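Local coordinates for protein TfuB1 (Thermobifida fusca, PDB 6JX3) that binds the leader peptide of a lasso peptide precursor, probably acting as the recognition element that brings it to the biosynthetic enzymes, at residues A15-R20 with R55-H60; P21-A26 with N94-P99. One frame throughout, in Å; residues are numbered along the deposited sequence.

The loop that leads into the first strand is shared out between the two contacts, whose centres lie 11 Å apart. In contact 1 its residues 15-20 cover the end of helix 47-57; in contact 2 the chain from 21 onward meets the loop that follows helix 77-93. Two probable backbone hydrogen bonds join the contacts, Arg-20 N to Met-96 O at 2.9 Å and Arg-18 O to Leu-98 N at 2.9 Å. Arg-20 NE also hydrogen-bonds Glu-22 OE2, an atom that binds the zinc of contact 2. A different zinc ion is held by Asp-58 in contact 1. The bound peptide packs against Asn-94 and Met-96, so contact 2 borders the recognition site directly.

Contact 1: A15-R20 with R55-H60; sequences AEFRLR and RLLDGH. With ZN (zinc ion), chain D.
Phe-17 sets its ring into a hollow made by two consecutive leucines, Leu-56 and Leu-57, at the end of helix 47-57. Leu-56 supplies the floor: its CD1 methyl stands over one face in a CH-pi contact, 4.1 Å from the Phe-17 ring centroid and 17° off the normal, and its CB approaches Phe-17 CD2 at 3.6 Å. Leu-57 forms the wall, its CD2 meeting the ring edge near the ring plane, 3.6 Å from Phe-17 CD2. The ring reaches this notch because Phe-17 CG is anti to the backbone N (chi1 175°), which carries it toward the helix. A flat ring suits this place: one face lies against the Leu-56 methyl while an edge meets Leu-57.

Leu-57 is in turn the bump between Phe-17 and Leu-19: one prong of its fork takes the ring edge, while the other, CD1, meets Leu-19 CD1 at 4.0 Å, the two side chains crossing at about a right angle. No direct hydrogen bond links the segments. A water lies 2.7 Å from Phe-17 O and 2.5 Å from Leu-56 O, placed to donate to each, but with more acceptors in reach than protons its bonds are not settled.

Just beyond the leucines the helix stops in a Schellman motif. Gly-59 N bonds Leu-56 O at 3.0 Å, His-60 N bonds Arg-55 O, and Gly-59 has a positive phi of 98°, which glycine adopts without strain. Asp-58, not touching residues 15-20, binds a zinc ion through OD2 at 1.8 Å.

The leucine-phenylalanine cluster is wedged among all three helices: Leu-56 continues onto Val-65 of helix 62-72 and Val-88 of helix 77-93, and Phe-17 rests on Leu-91 of that last helix and on Ala-97 in the loop after it.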
loop_
_atom_site.group_PDB
_atom_site.type_symbol
_atom_site.label_atom_id
_atom_site.label_comp_id
_atom_site.label_asym_id
_atom_site.label_seq_id
_atom_site.Cartn_x
_atom_site.Cartn_y
_atom_site.Cartn_z
ATOM N N ALA A 15 1.763 16.724 -3.002
ATOM C CA ALA A 15 2.678 15.749 -2.416
ATOM C C ALA A 15 2.001 14.806 -1.409
ATOM O O ALA A 15 2.626 13.855 -0.940
ATOM C CB ALA A 15 3.847 16.464 -1.748
ATOM N N GLU A 16 0.737 15.054 -1.068
ATOM C CA GLU A 16 0.072 14.245 -0.053
ATOM C C GLU A 16 -0.549 13.002 -0.683
ATOM O O GLU A 16 -1.303 13.090 -1.657
ATOM C CB GLU A 16 -0.987 15.053 0.709
ATOM C CG GLU A 16 -2.145 15.613 -0.112
ATOM C CD GLU A 16 -3.343 15.994 0.754
ATOM O OE1 GLU A 16 -4.352 16.482 0.200
ATOM O OE2 GLU A 16 -3.275 15.810 1.990
ATOM N N PHE A 17 -0.210 11.844 -0.134
ATOM C CA PHE A 17 -0.822 10.596 -0.575
ATOM C C PHE A 17 -2.236 10.517 -0.015
ATOM O O PHE A 17 -2.452 10.728 1.182
ATOM C CB PHE A 17 0.019 9.415 -0.096
ATOM C CG PHE A 17 -0.581 8.077 -0.401
ATOM C CD1 PHE A 17 -0.387 7.491 -1.637
ATOM C CD2 PHE A 17 -1.324 7.406 0.549
ATOM C CE1 PHE A 17 -0.924 6.255 -1.928
ATOM C CE2 PHE A 17 -1.867 6.173 0.271
ATOM C CZ PHE A 17 -1.662 5.594 -0.971
ATOM N N ARG A 18 -3.209 10.219 -0.879
ATOM C CA ARG A 18 -4.591 10.136 -0.435
ATOM C C ARG A 18 -5.242 8.940 -1.101
ATOM O O ARG A 18 -4.998 8.676 -2.283
ATOM C CB ARG A 18 -5.390 11.399 -0.789
ATOM C CG ARG A 18 -4.994 12.639 -0.004
ATOM C CD ARG A 18 -5.918 13.806 -0.326
ATOM N NE ARG A 18 -5.813 14.219 -1.724
ATOM C CZ ARG A 18 -6.780 14.836 -2.396
ATOM N NH1 ARG A 18 -7.935 15.111 -1.800
ATOM N NH2 ARG A 18 -6.596 15.175 -3.666
ATOM N N LEU A 19 -6.064 8.226 -0.341
ATOM C CA LEU A 19 -6.912 7.208 -0.935
ATOM C C LEU A 19 -8.110 7.858 -1.615
ATOM O O LEU A 19 -8.560 8.938 -1.227
ATOM C CB LEU A 19 -7.395 6.219 0.123
ATOM C CG LEU A 19 -6.332 5.323 0.760
ATOM C CD1 LEU A 19 -6.984 4.349 1.751
ATOM C CD2 LEU A 19 -5.507 4.568 -0.284
ATOM N N ARG A 20 -8.632 7.183 -2.635
ATOM C CA ARG A 20 -9.841 7.662 -3.273
ATOM C C ARG A 20 -10.986 7.618 -2.260
ATOM O O ARG A 20 -10.943 6.845 -1.295
ATOM C CB ARG A 20 -10.159 6.827 -4.516
ATOM C CG ARG A 20 -9.237 7.105 -5.748
ATOM C CD ARG A 20 -9.876 6.628 -7.070
ATOM N NE ARG A 20 -11.288 6.991 -7.087
ATOM C CZ ARG A 20 -11.763 8.153 -7.526
ATOM N NH1 ARG A 20 -10.947 9.064 -8.049
ATOM N NH2 ARG A 20 -13.063 8.402 -7.443
ATOM N N ARG A 55 2.037 4.560 6.594
ATOM C CA ARG A 55 2.888 5.712 6.878
ATOM C C ARG A 55 2.611 6.855 5.913
ATOM O O ARG A 55 2.644 8.025 6.312
ATOM C CB ARG A 55 4.357 5.303 6.832
ATOM C CG ARG A 55 4.783 4.508 8.062
ATOM C CD ARG A 55 6.287 4.330 8.108
ATOM N NE ARG A 55 6.958 5.608 7.901
ATOM C CZ ARG A 55 7.627 6.267 8.841
ATOM N NH1 ARG A 55 7.731 5.770 10.070
ATOM N NH2 ARG A 55 8.191 7.426 8.545
ATOM N N LEU A 56 2.306 6.544 4.649
ATOM C CA LEU A 56 1.920 7.610 3.727
ATOM C C LEU A 56 0.629 8.288 4.178
ATOM O O LEU A 56 0.505 9.515 4.099
ATOM C CB LEU A 56 1.780 7.059 2.309
ATOM C CG LEU A 56 3.095 6.626 1.658
ATOM C CD1 LEU A 56 2.809 6.038 0.281
ATOM C CD2 LEU A 56 4.086 7.778 1.542
ATOM N N LEU A 57 -0.341 7.505 4.658
ATOM C CA LEU A 57 -1.598 8.089 5.106
ATOM C C LEU A 57 -1.404 8.928 6.359
ATOM O O LEU A 57 -2.160 9.878 6.585
ATOM C CB LEU A 57 -2.636 6.996 5.357
ATOM C CG LEU A 57 -3.144 6.336 4.073
ATOM C CD1 LEU A 57 -4.115 5.216 4.398
ATOM C CD2 LEU A 57 -3.777 7.388 3.159
ATOM N N ASP A 58 -0.389 8.609 7.163
ATOM C CA ASP A 58 -0.035 9.441 8.313
ATOM C C ASP A 58 0.480 10.814 7.912
ATOM O O ASP A 58 0.644 11.677 8.782
ATOM C CB ASP A 58 1.039 8.763 9.156
ATOM C CG ASP A 58 0.517 7.609 9.962
ATOM O OD1 ASP A 58 -0.716 7.482 10.160
ATOM O OD2 ASP A 58 1.366 6.813 10.391
ATOM N N GLY A 59 0.766 11.029 6.634
ATOM C CA GLY A 59 1.353 12.266 6.173
ATOM C C GLY A 59 2.854 12.227 5.984
ATOM O O GLY A 59 3.448 13.270 5.703
ATOM N N HIS A 60 3.491 11.069 6.137
ATOM C CA HIS A 60 4.915 10.991 5.871
ATOM C C HIS A 60 5.169 10.963 4.376
ATOM O O HIS A 60 4.373 10.430 3.603
ATOM C CB HIS A 60 5.510 9.749 6.501
ATOM C CG HIS A 60 5.413 9.759 7.983
ATOM N ND1 HIS A 60 5.969 10.764 8.741
ATOM C CD2 HIS A 60 4.774 8.939 8.844
ATOM C CE1 HIS A 60 5.704 10.543 10.013
ATOM N NE2 HIS A 60 4.980 9.443 10.103
HETATM ZN ZN ZN D . 0.892 5.504 11.539
HETATM O O HOH W 1 -1.031 11.382 3.428
HETATM O O HOH W 2 1.846 3.523 11.287
#

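Contact 2: P21-A26 with N94-P99; sequences PEISVA and NGMALP. With ZN (zinc ion), chain C.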
loop_
_atom_site.group_PDB
_atom_site.type_symbol
_atom_site.label_atom_id
_atom_site.label_comp_id
_atom_site.label_asym_id
_atom_site.label_seq_id
_atom_site.Cartn_x
_atom_site.Cartn_y
_atom_site.Cartn_z
ATOM N N PRO A 21 -12.002 8.468 -2.429
ATOM C CA PRO A 21 -13.027 8.603 -1.380
ATOM C C PRO A 21 -13.814 7.336 -1.117
ATOM O O PRO A 21 -14.308 7.150 0.006
ATOM C CB PRO A 21 -13.943 9.714 -1.918
ATOM C CG PRO A 21 -13.171 10.388 -2.984
ATOM C CD PRO A 21 -12.213 9.399 -3.546
ATOM N N GLU A 22 -13.961 6.469 -2.114
ATOM C CA GLU A 22 -14.776 5.267 -1.986
ATOM C C GLU A 22 -14.007 4.075 -1.421
ATOM O O GLU A 22 -14.561 2.969 -1.346
ATOM C CB GLU A 22 -15.383 4.903 -3.347
ATOM C CG GLU A 22 -14.395 4.322 -4.358
ATOM C CD GLU A 22 -13.650 5.372 -5.185
ATOM O OE1 GLU A 22 -13.625 6.569 -4.822
ATOM O OE2 GLU A 22 -13.068 4.999 -6.218
ATOM N N ILE A 23 -12.765 4.280 -0.991
ATOM C CA ILE A 23 -11.920 3.192 -0.512
ATOM C C ILE A 23 -12.103 3.025 0.988
ATOM O O ILE A 23 -12.014 3.995 1.748
ATOM C CB ILE A 23 -10.444 3.458 -0.847
ATOM C CG1 ILE A 23 -10.249 3.652 -2.352
ATOM C CG2 ILE A 23 -9.581 2.330 -0.290
ATOM C CD1 ILE A 23 -10.788 2.491 -3.208
ATOM N N SER A 24 -12.366 1.795 1.422
ATOM C CA SER A 24 -12.395 1.432 2.830
ATOM C C SER A 24 -11.246 0.479 3.121
ATOM O O SER A 24 -10.736 -0.194 2.225
ATOM C CB SER A 24 -13.731 0.775 3.213
ATOM O OG SER A 24 -14.805 1.688 3.072
ATOM N N VAL A 25 -10.855 0.413 4.391
ATOM C CA VAL A 25 -9.745 -0.418 4.828
ATOM C C VAL A 25 -10.212 -1.353 5.927
ATOM O O VAL A 25 -11.010 -0.966 6.786
ATOM C CB VAL A 25 -8.583 0.445 5.354
ATOM C CG1 VAL A 25 -7.360 -0.422 5.643
ATOM C CG2 VAL A 25 -8.272 1.594 4.379
ATOM N N ALA A 26 -9.685 -2.569 5.932
ATOM C CA ALA A 26 -9.894 -3.470 7.055
ATOM C C ALA A 26 -8.571 -4.125 7.421
ATOM O O ALA A 26 -7.755 -4.424 6.544
ATOM C CB ALA A 26 -10.940 -4.543 6.728
ATOM N N ASN A 94 -4.623 1.069 -10.004
ATOM C CA ASN A 94 -5.729 0.178 -9.703
ATOM C C ASN A 94 -6.875 0.881 -8.993
ATOM O O ASN A 94 -7.819 0.214 -8.554
ATOM C CB ASN A 94 -5.214 -1.006 -8.899
ATOM C CG ASN A 94 -4.329 -1.904 -9.725
ATOM O OD1 ASN A 94 -3.110 -1.945 -9.543
ATOM N ND2 ASN A 94 -4.933 -2.598 -10.680
ATOM N N GLY A 95 -6.828 2.205 -8.902
ATOM C CA GLY A 95 -7.979 2.958 -8.441
ATOM C C GLY A 95 -8.131 3.064 -6.947
ATOM O O GLY A 95 -9.221 3.392 -6.474
ATOM N N MET A 96 -7.073 2.806 -6.182
ATOM C CA MET A 96 -7.166 2.957 -4.739
ATOM C C MET A 96 -6.670 4.307 -4.254
ATOM O O MET A 96 -7.153 4.804 -3.234
ATOM C CB MET A 96 -6.380 1.843 -4.049
ATOM C CG MET A 96 -7.156 0.536 -4.025
ATOM S SD MET A 96 -6.078 -0.848 -3.675
ATOM C CE MET A 96 -5.329 -1.080 -5.284
ATOM N N ALA A 97 -5.730 4.911 -4.969
ATOM C CA ALA A 97 -5.132 6.177 -4.572
ATOM C C ALA A 97 -5.413 7.252 -5.612
ATOM O O ALA A 97 -5.427 6.978 -6.819
ATOM C CB ALA A 97 -3.618 6.046 -4.388
ATOM N N LEU A 98 -5.600 8.480 -5.131
ATOM C CA LEU A 98 -5.806 9.619 -6.014
ATOM C C LEU A 98 -4.491 9.996 -6.697
ATOM O O LEU A 98 -3.418 9.842 -6.114
ATOM C CB LEU A 98 -6.327 10.807 -5.216
ATOM C CG LEU A 98 -7.788 10.739 -4.771
ATOM C CD1 LEU A 98 -8.043 11.841 -3.759
ATOM C CD2 LEU A 98 -8.712 10.889 -5.971
ATOM N N PRO A 99 -4.548 10.495 -7.943
ATOM C CA PRO A 99 -3.333 10.873 -8.675
ATOM C C PRO A 99 -2.585 12.050 -8.042
ATOM O O PRO A 99 -3.151 12.760 -7.206
ATOM C CB PRO A 99 -3.863 11.254 -10.062
ATOM C CG PRO A 99 -5.295 11.599 -9.840
ATOM C CD PRO A 99 -5.755 10.650 -8.772
HETATM ZN ZN ZN C . -13.124 3.400 -7.317
HETATM O O HOH W 3 -11.417 3.608 -8.549
#
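Ile-23 and Met-96 bring their backbones closest, with CA atoms 6.4 Å apart, yet no hydrogen bond runs directly between the two segments. Pro-21 and Glu-22 make a short turn before strand 23-27 begins at Ile-23. On the other segment, Gly-95 has a phi of 84° and ends helix 77-93 in a Schellman motif, where Met-96 N reaches back to Leu-91 O; glycine takes this positive phi readily.

The branched Ile-23 fits mainly against backbone. Ile-23 CG1 lies 3.4 Å from Met-96 O and Ile-23 CD1 lies 3.7 Å from Gly-95 O, CG1 being anti to the carbonyl carbon (chi1 -57°), which carries this arm to the two carbonyls. Ile-23 CD1 also touches Met-96 CG at 4.2 Å. With an alanine here, CG1 and CD1 would be gone, and a gap would probably open beside the Gly-95 and Met-96 carbonyls. Met-96 turns its CB away from the strand, and its flexible thioether chain packs on Leu-34, Trp-43 and the bound peptide.

Glu-22, folded back at chi2 (-87°), presents OE2 to zinc at 1.9 Å; Asp-36 is a second protein ligand, and Arg-20 NE hydrogen-bonds the same OE2. A water on the zinc, 2.1 Å from the metal, donates to Gly-95 O at 3.0 Å. The metal would polarise this water and probably strengthen that bond, tying the strand's approach to the helix end through a carboxylate-zinc-water bridge.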